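Local coordinates for mandelate racemase/muconate lactonizing protein (Paenibacillus sp., PDB 3V5C) that probably dehydrates galacturonate, as a magnesium-binding enzyme of the enolase superfamily that carries a barrel catalytic domain and a capping domain, at residues I47-I52 against T56-S61; A90-L95 against W294-E299; L95-L100 against P363-V368; P289-W294 against I319-H324. The protein carries 1 engineered substitution. One frame throughout, in Å; residues are numbered along the deposited sequence.

Interaction 1. Residues I47-I52 against T56-S61; sequences IARITI and TGYGSS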
loop_
_atom_site.group_PDB
_atom_site.type_symbol
_atom_site.label_atom_id
_atom_site.label_comp_id
_atom_site.label_asym_id
_atom_site.label_seq_id
_atom_site.Cartn_x
_atom_site.Cartn_y
_atom_site.Cartn_z
ATOM N N ILE A 47 2.982 -16.158 1.734
ATOM C CA ILE A 47 3.214 -16.022 3.165
ATOM C C ILE A 47 4.335 -16.954 3.597
ATOM O O ILE A 47 4.468 -18.055 3.069
ATOM C CB ILE A 47 1.922 -16.383 3.937
ATOM C CG1 ILE A 47 0.859 -15.295 3.732
ATOM C CG2 ILE A 47 2.197 -16.631 5.423
ATOM C CD1 ILE A 47 1.183 -13.993 4.399
ATOM N N ALA A 48 5.151 -16.501 4.538
ATOM C CA ALA A 48 6.064 -17.399 5.226
ATOM C C ALA A 48 5.722 -17.444 6.706
ATOM O O ALA A 48 5.273 -16.461 7.297
ATOM C CB ALA A 48 7.515 -16.964 5.036
ATOM N N ARG A 49 5.972 -18.600 7.305
ATOM C CA ARG A 49 5.854 -18.802 8.728
ATOM C C ARG A 49 7.272 -19.111 9.231
ATOM O O ARG A 49 7.903 -20.062 8.766
ATOM C CB ARG A 49 4.916 -19.984 8.991
ATOM C CG ARG A 49 4.763 -20.394 10.451
ATOM C CD ARG A 49 3.534 -21.312 10.615
ATOM N NE ARG A 49 3.744 -22.669 10.104
ATOM C CZ ARG A 49 2.760 -23.538 9.855
ATOM N NH1 ARG A 49 3.046 -24.761 9.424
ATOM N NH2 ARG A 49 1.491 -23.189 10.031
ATOM N N ILE A 50 7.788 -18.290 10.135
ATOM C CA ILE A 50 9.129 -18.534 10.678
ATOM C C ILE A 50 9.005 -19.008 12.121
ATOM O O ILE A 50 8.137 -18.551 12.863
ATOM C CB ILE A 50 10.022 -17.263 10.576
ATOM C CG1 ILE A 50 11.500 -17.581 10.844
ATOM C CG2 ILE A 50 9.514 -16.133 11.500
ATOM C CD1 ILE A 50 12.444 -16.428 10.465
ATOM N N THR A 51 9.871 -19.932 12.529
ATOM C CA THR A 51 9.873 -20.371 13.921
ATOM C C THR A 51 11.234 -20.042 14.506
ATOM O O THR A 51 12.254 -20.461 13.965
ATOM C CB THR A 51 9.652 -21.886 14.031
ATOM O OG1 THR A 51 8.416 -22.258 13.393
ATOM C CG2 THR A 51 9.605 -22.301 15.502
ATOM N N ILE A 52 11.230 -19.278 15.591
ATOM C CA ILE A 52 12.447 -18.882 16.295
ATOM C C ILE A 52 12.208 -19.177 17.764
ATOM O O ILE A 52 11.178 -18.791 18.322
ATOM C CB ILE A 52 12.747 -17.379 16.116
ATOM C CG1 ILE A 52 13.041 -17.049 14.653
ATOM C CG2 ILE A 52 13.920 -16.944 17.031
ATOM C CD1 ILE A 52 12.910 -15.558 14.336
ATOM N N THR A 56 6.209 -19.044 16.646
ATOM C CA THR A 56 6.016 -18.693 15.230
ATOM C C THR A 56 5.659 -17.228 14.966
ATOM O O THR A 56 5.027 -16.555 15.780
ATOM C CB THR A 56 4.903 -19.545 14.563
ATOM O OG1 THR A 56 3.670 -19.351 15.265
ATOM C CG2 THR A 56 5.273 -21.023 14.542
ATOM N N GLY A 57 6.075 -16.738 13.807
ATOM C CA GLY A 57 5.601 -15.462 13.305
ATOM C C GLY A 57 5.238 -15.662 11.847
ATOM O O GLY A 57 5.842 -16.499 11.169
ATOM N N TYR A 58 4.256 -14.906 11.371
ATOM C CA TYR A 58 3.736 -15.027 10.018
ATOM C C TYR A 58 3.875 -13.698 9.272
ATOM O O TYR A 58 3.721 -12.623 9.863
ATOM C CB TYR A 58 2.237 -15.314 10.087
ATOM C CG TYR A 58 1.822 -16.744 10.367
ATOM C CD1 TYR A 58 1.524 -17.613 9.314
ATOM C CD2 TYR A 58 1.639 -17.206 11.670
ATOM C CE1 TYR A 58 1.105 -18.908 9.541
ATOM C CE2 TYR A 58 1.215 -18.532 11.908
ATOM C CZ TYR A 58 0.958 -19.362 10.841
ATOM O OH TYR A 58 0.532 -20.661 11.038
ATOM N N GLY A 59 4.110 -13.754 7.967
ATOM C CA GLY A 59 4.013 -12.536 7.174
ATOM C C GLY A 59 4.238 -12.714 5.690
ATOM O O GLY A 59 4.605 -13.789 5.233
ATOM N N SER A 60 4.000 -11.644 4.934
ATOM C CA SER A 60 4.358 -11.598 3.512
ATOM C C SER A 60 5.801 -12.052 3.310
ATOM O O SER A 60 6.672 -11.760 4.130
ATOM C CB SER A 60 4.191 -10.167 2.996
ATOM O OG SER A 60 4.805 -9.996 1.727
ATOM N N SER A 61 6.043 -12.792 2.240
ATOM C CA SER A 61 7.409 -13.169 1.883
ATOM C C SER A 61 7.500 -13.228 0.370
ATOM O O SER A 61 6.676 -13.898 -0.262
ATOM C CB SER A 61 7.768 -14.531 2.489
ATOM O OG SER A 61 9.041 -14.963 2.019
#
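Thr-56 CG2 lies 3.6 Å from Thr-51 OG1 near the turn of a beta hairpin, strands 42-52 and 55-60, within the antiparallel sheet of the capping domain of the enolase fold. Gly-57 follows as the hydrogen-bonded partner of Ile-50: Ile-50 N reaches Gly-57 O at 2.8 Å, and Gly-57 N answers to Ile-50 O. Ile-50 CG2 rests on the Gly-57 backbone, and the same side chain also packs on Pro-98 and Val-99 of helix 92-107.

Tyr-58 carries the main side-chain contact, on the face of the sheet it shares with Arg-49. The two side chains run side by side in the same direction. Arg-49 CG sits over one face of the tyrosine ring, 4.1 Å from its centroid, in a CH-pi contact offset toward the rim. A bend at chi3 (74°) then swings the guanidinium nearly perpendicular to the ring, and NH2 donates to Tyr-58 OH at 2.9 Å along an almost straight line (170°). Glu-18 and Thr-375 take the other guanidinium nitrogens, and Asp-371 bonds the phenol, so these buried polar ends are gripped from several directions.

Gly-59 pairs with Ala-48 through two backbone bonds, and Ile-47 CD1 comes to 3.5 Å from Gly-59 O. At Ser-60 the side chain diverges from Ile-47. Ser-61 has left the strand, yet its CB touches Ala-48 CB at 3.5 Å.

Interaction 2. Residues A90-L95 against W294-E299; sequences AYRLQL and WMELGE
Arg-92 and Glu-296 meet nearly at right angles, with the guanidinium and carboxylate planes 87° apart. Arg-92 is stretched out from CG to NE, which carries its charged end across to helix 291-303. There NH2 binds Glu-296 OE2 at 2.8 Å, forming a salt bridge that is the sole direct contact between the two segments. The bond is bent, at 140°, and reaches OE2 on its syn side but 25° out of the carboxylate plane. With the two groups turned this way, they do not lie flat together as a two-bond pair; water does the rest. One water accepts from Arg-92 NH1 at 3.0 Å and gives a weak bond to Glu-296 OE1. A second donates to OE1 at 2.8 Å and takes a weak bond from Arg-92 NH2. Leu-87 O holds Arg-92 NE, which helps to fix the rotation of the guanidinium.

The bridge ties the start of helix 92-107, in the capping domain, to helix 291-303 of the barrel. On its way across, Arg-92 brushes Thr-292 and His-293 in the first turn of that helix, while Trp-294 and Met-295 pack against Leu-325 of the following helix, 317-325.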
loop_
_atom_site.group_PDB
_atom_site.type_symbol
_atom_site.label_atom_id
_atom_site.label_comp_id
_atom_site.label_asym_id
_atom_site.label_seq_id
_atom_site.Cartn_x
_atom_site.Cartn_y
_atom_site.Cartn_z
ATOM N N ALA A 90 19.745 -8.122 2.945
ATOM C CA ALA A 90 19.660 -9.471 2.384
ATOM C C ALA A 90 18.445 -10.274 2.852
ATOM O O ALA A 90 18.077 -11.258 2.211
ATOM C CB ALA A 90 20.947 -10.244 2.677
ATOM N N TYR A 91 17.822 -9.852 3.949
ATOM C CA TYR A 91 16.728 -10.624 4.552
ATOM C C TYR A 91 15.361 -9.960 4.434
ATOM O O TYR A 91 14.339 -10.541 4.831
ATOM C CB TYR A 91 16.987 -10.870 6.044
ATOM C CG TYR A 91 18.280 -11.584 6.358
ATOM C CD1 TYR A 91 18.413 -12.948 6.122
ATOM C CD2 TYR A 91 19.350 -10.905 6.906
ATOM C CE1 TYR A 91 19.592 -13.613 6.414
ATOM C CE2 TYR A 91 20.537 -11.562 7.197
ATOM C CZ TYR A 91 20.646 -12.918 6.949
ATOM O OH TYR A 91 21.823 -13.588 7.234
ATOM N N ARG A 92 15.337 -8.735 3.918
ATOM C CA ARG A 92 14.132 -7.909 4.023
ATOM C C ARG A 92 12.918 -8.463 3.282
ATOM O O ARG A 92 11.888 -8.727 3.900
ATOM C CB ARG A 92 14.430 -6.488 3.553
ATOM C CG ARG A 92 15.361 -5.760 4.495
ATOM C CD ARG A 92 15.711 -4.366 4.009
ATOM N NE ARG A 92 16.603 -3.730 4.970
ATOM C CZ ARG A 92 16.915 -2.442 4.964
ATOM N NH1 ARG A 92 16.427 -1.636 4.020
ATOM N NH2 ARG A 92 17.736 -1.957 5.895
ATOM N N LEU A 93 13.035 -8.637 1.971
ATOM C CA LEU A 93 11.882 -9.061 1.174
ATOM C C LEU A 93 11.380 -10.444 1.605
ATOM O O LEU A 93 10.174 -10.716 1.580
ATOM C CB LEU A 93 12.218 -9.073 -0.311
ATOM C CG LEU A 93 12.754 -7.762 -0.889
ATOM C CD1 LEU A 93 13.163 -7.951 -2.345
ATOM C CD2 LEU A 93 11.724 -6.618 -0.706
ATOM N N GLN A 94 12.312 -11.304 2.002
ATOM C CA GLN A 94 12.004 -12.689 2.314
ATOM C C GLN A 94 11.431 -12.849 3.716
ATOM O O GLN A 94 10.525 -13.651 3.930
ATOM C CB GLN A 94 13.277 -13.529 2.217
ATOM C CG GLN A 94 13.866 -13.629 0.816
ATOM C CD GLN A 94 14.772 -12.458 0.447
ATOM O OE1 GLN A 94 15.038 -11.560 1.257
ATOM N NE2 GLN A 94 15.247 -12.465 -0.795
ATOM N N LEU A 95 11.948 -12.076 4.672
ATOM C CA LEU A 95 11.640 -12.370 6.067
ATOM C C LEU A 95 11.269 -11.209 6.987
ATOM O O LEU A 95 10.955 -11.446 8.156
ATOM C CB LEU A 95 12.815 -13.146 6.703
ATOM C CG LEU A 95 13.118 -14.553 6.204
ATOM C CD1 LEU A 95 14.379 -15.071 6.937
ATOM C CD2 LEU A 95 11.926 -15.464 6.415
ATOM N N TRP A 294 11.035 1.200 4.050
ATOM C CA TRP A 294 10.135 2.328 4.272
ATOM C C TRP A 294 10.388 3.050 5.598
ATOM O O TRP A 294 10.214 4.260 5.683
ATOM C CB TRP A 294 8.672 1.878 4.162
ATOM C CG TRP A 294 8.030 2.285 2.871
ATOM C CD1 TRP A 294 7.599 1.456 1.879
ATOM C CD2 TRP A 294 7.740 3.620 2.452
ATOM N NE1 TRP A 294 7.051 2.206 0.846
ATOM C CE2 TRP A 294 7.122 3.534 1.177
ATOM C CE3 TRP A 294 7.938 4.886 3.025
ATOM C CZ2 TRP A 294 6.718 4.661 0.465
ATOM C CZ3 TRP A 294 7.520 6.018 2.309
ATOM C CH2 TRP A 294 6.909 5.890 1.049
ATOM N N MET A 295 10.812 2.327 6.632
ATOM C CA MET A 295 11.185 3.023 7.862
ATOM C C MET A 295 12.312 4.040 7.604
ATOM O O MET A 295 12.246 5.204 8.048
ATOM C CB MET A 295 11.605 2.015 8.929
ATOM C CG MET A 295 10.408 1.247 9.476
ATOM S SD MET A 295 10.863 -0.150 10.542
ATOM C CE MET A 295 12.076 0.604 11.624
ATOM N N GLU A 296 13.331 3.608 6.876
ATOM C CA GLU A 296 14.467 4.479 6.570
ATOM C C GLU A 296 14.068 5.577 5.592
ATOM O O GLU A 296 14.386 6.757 5.784
ATOM C CB GLU A 296 15.643 3.668 6.017
ATOM C CG GLU A 296 16.243 2.699 7.021
ATOM C CD GLU A 296 17.381 1.881 6.447
ATOM O OE1 GLU A 296 18.198 2.434 5.675
ATOM O OE2 GLU A 296 17.452 0.676 6.772
ATOM N N LEU A 297 13.364 5.187 4.540
ATOM C CA LEU A 297 12.895 6.145 3.549
ATOM C C LEU A 297 11.997 7.223 4.168
ATOM O O LEU A 297 12.158 8.418 3.891
ATOM C CB LEU A 297 12.185 5.407 2.416
ATOM C CG LEU A 297 11.567 6.317 1.355
ATOM C CD1 LEU A 297 12.650 7.133 0.665
ATOM C CD2 LEU A 297 10.836 5.443 0.358
ATOM N N GLY A 298 11.070 6.801 5.020
ATOM C CA GLY A 298 10.145 7.719 5.652
ATOM C C GLY A 298 10.865 8.766 6.466
ATOM O O GLY A 298 10.472 9.932 6.473
ATOM N N GLU A 299 11.914 8.356 7.171
ATOM C CA GLU A 299 12.737 9.313 7.912
ATOM C C GLU A 299 13.354 10.355 6.983
ATOM O O GLU A 299 13.341 11.551 7.287
ATOM C CB GLU A 299 13.833 8.601 8.708
ATOM C CG GLU A 299 13.300 7.903 9.943
ATOM C CD GLU A 299 14.398 7.404 10.861
ATOM O OE1 GLU A 299 15.584 7.486 10.471
ATOM O OE2 GLU A 299 14.067 6.935 11.974
HETATM O O HOH W 1 17.214 1.200 3.480
HETATM O O HOH W 2 19.901 0.250 5.370
#

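Interaction 3. Residues L95-L100 against P363-V368; sequences LEYPVL and PGFGIV
Phe-365 pushes its ring tip between Tyr-97 and Leu-100, two residues one turn apart on helix 92-107. The closest touch is Phe-365 CZ to Tyr-97 CD1, 3.5 Å. Here the tyrosine offers its edge to the phenylalanine face in an offset edge-to-face pair, centroids 5.6 Å apart and planes at 60°. Leu-100 closes in with its CB, 3.7 Å from Phe-365 CE2, and its CD1 stands a little farther off, near CZ.

The torsions explain who reaches whom. Phe-365 has its CG opposite the carbonyl carbon (chi1 -71°), and from the turn that holds it the ring extends straight toward the helix. Tyr-97 adopts nearly the same first torsion, but its CB leaves the helix along the flank of the contact, and the ring swings back so that one edge comes close. Its hydroxyl is engaged with Ile-286 O, which anchors the far end of the ring. Phe-365 CE2 also lies against the backbone, 3.6 Å from Tyr-97 O.

Phe-365 is presented by a type II' turn from Pro-363 to Gly-366, closed by the bond from Gly-366 N to Pro-363 O and with Gly-364 at positive phi. Asp-101 OD1 binds Phe-365 N, adding a polar clamp from the same helix, and the ring of His-324 meets Phe-365 edge-to-face. The whole is a buried aromatic junction where helix 92-107 of the capping domain meets the returning C-terminal chain beside the barrel, the two-domain arrangement of the enolase fold.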
loop_
_atom_site.group_PDB
_atom_site.type_symbol
_atom_site.label_atom_id
_atom_site.label_comp_id
_atom_site.label_asym_id
_atom_site.label_seq_id
_atom_site.Cartn_x
_atom_site.Cartn_y
_atom_site.Cartn_z
ATOM N N LEU A 95 11.948 -12.076 4.672
ATOM C CA LEU A 95 11.640 -12.370 6.067
ATOM C C LEU A 95 11.269 -11.209 6.987
ATOM O O LEU A 95 10.955 -11.446 8.156
ATOM C CB LEU A 95 12.815 -13.146 6.703
ATOM C CG LEU A 95 13.118 -14.553 6.204
ATOM C CD1 LEU A 95 14.379 -15.071 6.937
ATOM C CD2 LEU A 95 11.926 -15.464 6.415
ATOM N N GLU A 96 11.270 -9.975 6.503
ATOM C CA GLU A 96 11.034 -8.865 7.429
ATOM C C GLU A 96 9.664 -8.996 8.087
ATOM O O GLU A 96 9.500 -8.701 9.269
ATOM C CB GLU A 96 11.156 -7.494 6.768
ATOM C CG GLU A 96 10.112 -7.177 5.708
ATOM C CD GLU A 96 10.410 -5.861 5.014
ATOM O OE1 GLU A 96 9.775 -5.608 3.989
ATOM O OE2 GLU A 96 11.270 -5.096 5.508
ATOM N N TYR A 97 8.670 -9.418 7.320
ATOM C CA TYR A 97 7.338 -9.467 7.887
ATOM C C TYR A 97 7.171 -10.596 8.905
ATOM O O TYR A 97 6.750 -10.347 10.028
ATOM C CB TYR A 97 6.242 -9.448 6.798
ATOM C CG TYR A 97 6.080 -8.078 6.160
ATOM C CD1 TYR A 97 5.619 -6.997 6.913
ATOM C CD2 TYR A 97 6.405 -7.841 4.821
ATOM C CE1 TYR A 97 5.460 -5.737 6.386
ATOM C CE2 TYR A 97 6.232 -6.563 4.270
ATOM C CZ TYR A 97 5.774 -5.514 5.076
ATOM O OH TYR A 97 5.584 -4.244 4.572
ATOM N N PRO A 98 7.505 -11.841 8.527
ATOM C CA PRO A 98 7.473 -12.868 9.583
ATOM C C PRO A 98 8.356 -12.520 10.801
ATOM O O PRO A 98 7.983 -12.859 11.928
ATOM C CB PRO A 98 8.016 -14.125 8.882
ATOM C CG PRO A 98 7.857 -13.848 7.389
ATOM C CD PRO A 98 7.928 -12.361 7.211
ATOM N N VAL A 99 9.508 -11.887 10.596
ATOM C CA VAL A 99 10.362 -11.547 11.737
ATOM C C VAL A 99 9.744 -10.460 12.617
ATOM O O VAL A 99 9.741 -10.555 13.857
ATOM C CB VAL A 99 11.789 -11.154 11.276
ATOM C CG1 VAL A 99 12.532 -10.419 12.380
ATOM C CG2 VAL A 99 12.540 -12.410 10.877
ATOM N N LEU A 100 9.182 -9.440 11.993
ATOM C CA LEU A 100 8.527 -8.404 12.776
ATOM C C LEU A 100 7.319 -8.975 13.524
ATOM O O LEU A 100 7.059 -8.608 14.672
ATOM C CB LEU A 100 8.137 -7.216 11.885
ATOM C CG LEU A 100 9.312 -6.340 11.452
ATOM C CD1 LEU A 100 8.879 -5.417 10.331
ATOM C CD2 LEU A 100 9.832 -5.528 12.621
ATOM N N PRO A 363 -0.702 -8.473 19.424
ATOM C CA PRO A 363 0.719 -8.681 19.133
ATOM C C PRO A 363 1.038 -8.800 17.645
ATOM O O PRO A 363 0.223 -9.283 16.842
ATOM C CB PRO A 363 1.033 -10.008 19.847
ATOM C CG PRO A 363 -0.027 -10.120 20.927
ATOM C CD PRO A 363 -1.255 -9.523 20.307
ATOM N N GLY A 364 2.245 -8.380 17.298
ATOM C CA GLY A 364 2.735 -8.448 15.928
ATOM C C GLY A 364 1.888 -7.588 15.012
ATOM O O GLY A 364 1.589 -6.419 15.313
ATOM N N PHE A 365 1.486 -8.148 13.882
ATOM C CA PHE A 365 0.641 -7.394 12.958
ATOM C C PHE A 365 -0.850 -7.591 13.225
ATOM O O PHE A 365 -1.676 -7.103 12.470
ATOM C CB PHE A 365 0.980 -7.692 11.484
ATOM C CG PHE A 365 2.311 -7.128 11.040
ATOM C CD1 PHE A 365 2.439 -5.782 10.695
ATOM C CD2 PHE A 365 3.428 -7.939 10.991
ATOM C CE1 PHE A 365 3.669 -5.253 10.286
ATOM C CE2 PHE A 365 4.658 -7.437 10.581
ATOM C CZ PHE A 365 4.782 -6.077 10.237
ATOM N N GLY A 366 -1.194 -8.273 14.313
ATOM C CA GLY A 366 -2.595 -8.375 14.694
ATOM C C GLY A 366 -3.442 -9.228 13.764
ATOM O O GLY A 366 -4.663 -9.217 13.843
ATOM N N ILE A 367 -2.788 -9.970 12.881
ATOM C CA ILE A 367 -3.470 -10.869 11.958
ATOM C C ILE A 367 -3.349 -12.302 12.467
ATOM O O ILE A 367 -2.258 -12.753 12.804
ATOM C CB ILE A 367 -2.832 -10.787 10.566
ATOM C CG1 ILE A 367 -2.951 -9.367 10.027
ATOM C CG2 ILE A 367 -3.446 -11.826 9.628
ATOM C CD1 ILE A 367 -2.199 -9.138 8.711
ATOM N N VAL A 368 -4.471 -13.021 12.550
ATOM C CA VAL A 368 -4.419 -14.381 13.054
ATOM C C VAL A 368 -4.528 -15.367 11.896
ATOM O O VAL A 368 -5.556 -15.439 11.216
ATOM C CB VAL A 368 -5.538 -14.644 14.105
ATOM C CG1 VAL A 368 -5.451 -16.088 14.624
ATOM C CG2 VAL A 368 -5.407 -13.645 15.228
#

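Interaction 4. Residues P289-W294 against I319-H324; sequences PGFTHW and IYASGH
Phe-291 aims the edge of its ring at the backbone of helix 317-325, and the tight part of the contact is a single approach: CE1 comes to 3.4 Å from Ala-321 O, which lies in the plane of the ring. A ring carbon directed at a carbonyl oxygen in this way makes a weakly polar contact. The torsion chi1 of -164° sets CG trans to the backbone N, and this sends the ring out from its own helix to meet the neighbouring one.

Everything else across the gap is looser. Phe-291 CD1 and Ala-321 CB are 4.4 Å apart. Phe-291 CZ stands 4.2 Å from His-324 C, and Phe-291 CE1 comes no nearer than 4.3 Å to His-324 CB. The imidazole of His-324 packs on the ring of Phe-365 instead. Leu-100, Val-111 and Val-115 also touch Phe-291, so the ring is buried among several elements, whereas the flank of Pro-289 and His-293 is partly exposed.

Helices 291-303 and 317-325 are consecutive barrel helices, with strand 307-308 between them. Gly-290 is the N-cap of the first, whose leading amides, Phe-291 N and Thr-292 N, bond to the carboxylate of Glu-96 in the capping domain. Conventional hydrogen bonds thus hold the start of helix 291-303, while the contact between the two helices here combines a weakly polar approach of a ring edge to a carbonyl oxygen with loose van der Waals contact.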
loop_
_atom_site.group_PDB
_atom_site.type_symbol
_atom_site.label_atom_id
_atom_site.label_comp_id
_atom_site.label_asym_id
_atom_site.label_seq_id
_atom_site.Cartn_x
_atom_site.Cartn_y
_atom_site.Cartn_z
ATOM N N PRO A 289 9.868 -1.937 -2.188
ATOM C CA PRO A 289 11.020 -2.411 -1.415
ATOM C C PRO A 289 10.743 -2.847 0.024
ATOM O O PRO A 289 11.661 -3.383 0.654
ATOM C CB PRO A 289 11.938 -1.194 -1.399
ATOM C CG PRO A 289 10.974 -0.031 -1.375
ATOM C CD PRO A 289 9.868 -0.464 -2.310
ATOM N N GLY A 290 9.536 -2.637 0.543
ATOM C CA GLY A 290 9.228 -3.191 1.852
ATOM C C GLY A 290 9.233 -2.279 3.065
ATOM O O GLY A 290 9.451 -1.064 2.979
ATOM N N PHE A 291 8.960 -2.910 4.204
ATOM C CA PHE A 291 8.708 -2.244 5.475
ATOM C C PHE A 291 9.970 -1.603 6.064
ATOM O O PHE A 291 9.951 -0.434 6.451
ATOM C CB PHE A 291 8.134 -3.270 6.468
ATOM C CG PHE A 291 7.475 -2.647 7.691
ATOM C CD1 PHE A 291 6.109 -2.404 7.713
ATOM C CD2 PHE A 291 8.225 -2.326 8.821
ATOM C CE1 PHE A 291 5.500 -1.837 8.821
ATOM C CE2 PHE A 291 7.618 -1.766 9.952
ATOM C CZ PHE A 291 6.246 -1.514 9.945
ATOM N N THR A 292 11.039 -2.388 6.169
ATOM C CA THR A 292 12.303 -1.907 6.728
ATOM C C THR A 292 12.857 -0.761 5.880
ATOM O O THR A 292 13.301 0.274 6.406
ATOM C CB THR A 292 13.316 -3.062 6.831
ATOM O OG1 THR A 292 12.758 -4.069 7.679
ATOM C CG2 THR A 292 14.620 -2.562 7.450
ATOM N N HIS A 293 12.766 -0.930 4.569
ATOM C CA HIS A 293 13.171 0.116 3.639
ATOM C C HIS A 293 12.344 1.383 3.886
ATOM O O HIS A 293 12.862 2.511 3.932
ATOM C CB HIS A 293 12.984 -0.370 2.203
ATOM C CG HIS A 293 13.417 0.626 1.180
ATOM N ND1 HIS A 293 14.625 0.538 0.520
ATOM C CD2 HIS A 293 12.798 1.729 0.690
ATOM C CE1 HIS A 293 14.734 1.544 -0.328
ATOM N NE2 HIS A 293 13.642 2.282 -0.242
ATOM N N TRP A 294 11.035 1.200 4.050
ATOM C CA TRP A 294 10.135 2.328 4.272
ATOM C C TRP A 294 10.388 3.050 5.598
ATOM O O TRP A 294 10.214 4.260 5.683
ATOM C CB TRP A 294 8.672 1.878 4.162
ATOM C CG TRP A 294 8.030 2.285 2.871
ATOM C CD1 TRP A 294 7.599 1.456 1.879
ATOM C CD2 TRP A 294 7.740 3.620 2.452
ATOM N NE1 TRP A 294 7.051 2.206 0.846
ATOM C CE2 TRP A 294 7.122 3.534 1.177
ATOM C CE3 TRP A 294 7.938 4.886 3.025
ATOM C CZ2 TRP A 294 6.718 4.661 0.465
ATOM C CZ3 TRP A 294 7.520 6.018 2.309
ATOM C CH2 TRP A 294 6.909 5.890 1.049
ATOM N N ILE A 319 -1.890 -3.967 3.159
ATOM C CA ILE A 319 -2.781 -3.010 3.782
ATOM C C ILE A 319 -2.485 -2.872 5.271
ATOM O O ILE A 319 -2.355 -1.749 5.799
ATOM C CB ILE A 319 -4.235 -3.460 3.576
ATOM C CG1 ILE A 319 -4.550 -3.471 2.079
ATOM C CG2 ILE A 319 -5.196 -2.563 4.373
ATOM C CD1 ILE A 319 -5.918 -4.117 1.781
ATOM N N TYR A 320 -2.381 -4.016 5.941
ATOM C CA TYR A 320 -2.224 -4.070 7.390
ATOM C C TYR A 320 -0.815 -3.617 7.769
ATOM O O TYR A 320 -0.624 -2.859 8.721
ATOM C CB TYR A 320 -2.603 -5.485 7.891
ATOM C CG TYR A 320 -3.928 -5.854 7.253
ATOM C CD1 TYR A 320 -5.108 -5.264 7.697
ATOM C CD2 TYR A 320 -3.987 -6.683 6.140
ATOM C CE1 TYR A 320 -6.319 -5.521 7.067
ATOM C CE2 TYR A 320 -5.197 -6.960 5.515
ATOM C CZ TYR A 320 -6.361 -6.376 5.986
ATOM O OH TYR A 320 -7.576 -6.621 5.359
ATOM N N ALA A 321 0.162 -4.034 6.972
ATOM C CA ALA A 321 1.547 -3.571 7.118
ATOM C C ALA A 321 1.630 -2.052 7.057
ATOM O O ALA A 321 2.261 -1.411 7.893
ATOM C CB ALA A 321 2.411 -4.196 6.049
ATOM N N SER A 322 0.985 -1.466 6.051
ATOM C CA SER A 322 0.940 -0.011 5.907
ATOM C C SER A 322 0.415 0.675 7.157
ATOM O O SER A 322 0.941 1.699 7.598
ATOM C CB SER A 322 0.050 0.382 4.726
ATOM O OG SER A 322 0.549 -0.132 3.506
ATOM N N GLY A 323 -0.663 0.137 7.716
ATOM C CA GLY A 323 -1.212 0.688 8.941
ATOM C C GLY A 323 -0.181 0.767 10.064
ATOM O O GLY A 323 -0.063 1.800 10.718
ATOM N N HIS A 324 0.586 -0.296 10.271
ATOM C CA HIS A 324 1.628 -0.266 11.296
ATOM C C HIS A 324 2.788 0.663 10.942
ATOM O O HIS A 324 3.342 1.328 11.815
ATOM C CB HIS A 324 2.164 -1.677 11.565
ATOM C CG HIS A 324 1.227 -2.536 12.348
ATOM N ND1 HIS A 324 1.423 -2.826 13.685
ATOM C CD2 HIS A 324 0.084 -3.162 11.987
ATOM C CE1 HIS A 324 0.443 -3.605 14.106
ATOM N NE2 HIS A 324 -0.384 -3.823 13.097
#

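In the fold
Helix 92-107 is the hub. Interaction 1, the hairpin, lies against it, its centre about 7 Å from that of interaction 3, with Pro-98 packed on Ala-48 and Ile-50. Interactions 2 and 3 take successive parts of the helix, share Leu-95 and have centres about 14 Å apart. Interactions 2 and 4 share Trp-294 on helix 291-303, with centres about 8 Å apart. Along the chain interaction 1 closes first, interactions 2 and 3 alternate, and interaction 4 falls wholly between the two segments of interaction 3. Together they run from the capping sheet through its helix to two barrel helices, fastening the capping domain onto the barrel that carries the magnesium site.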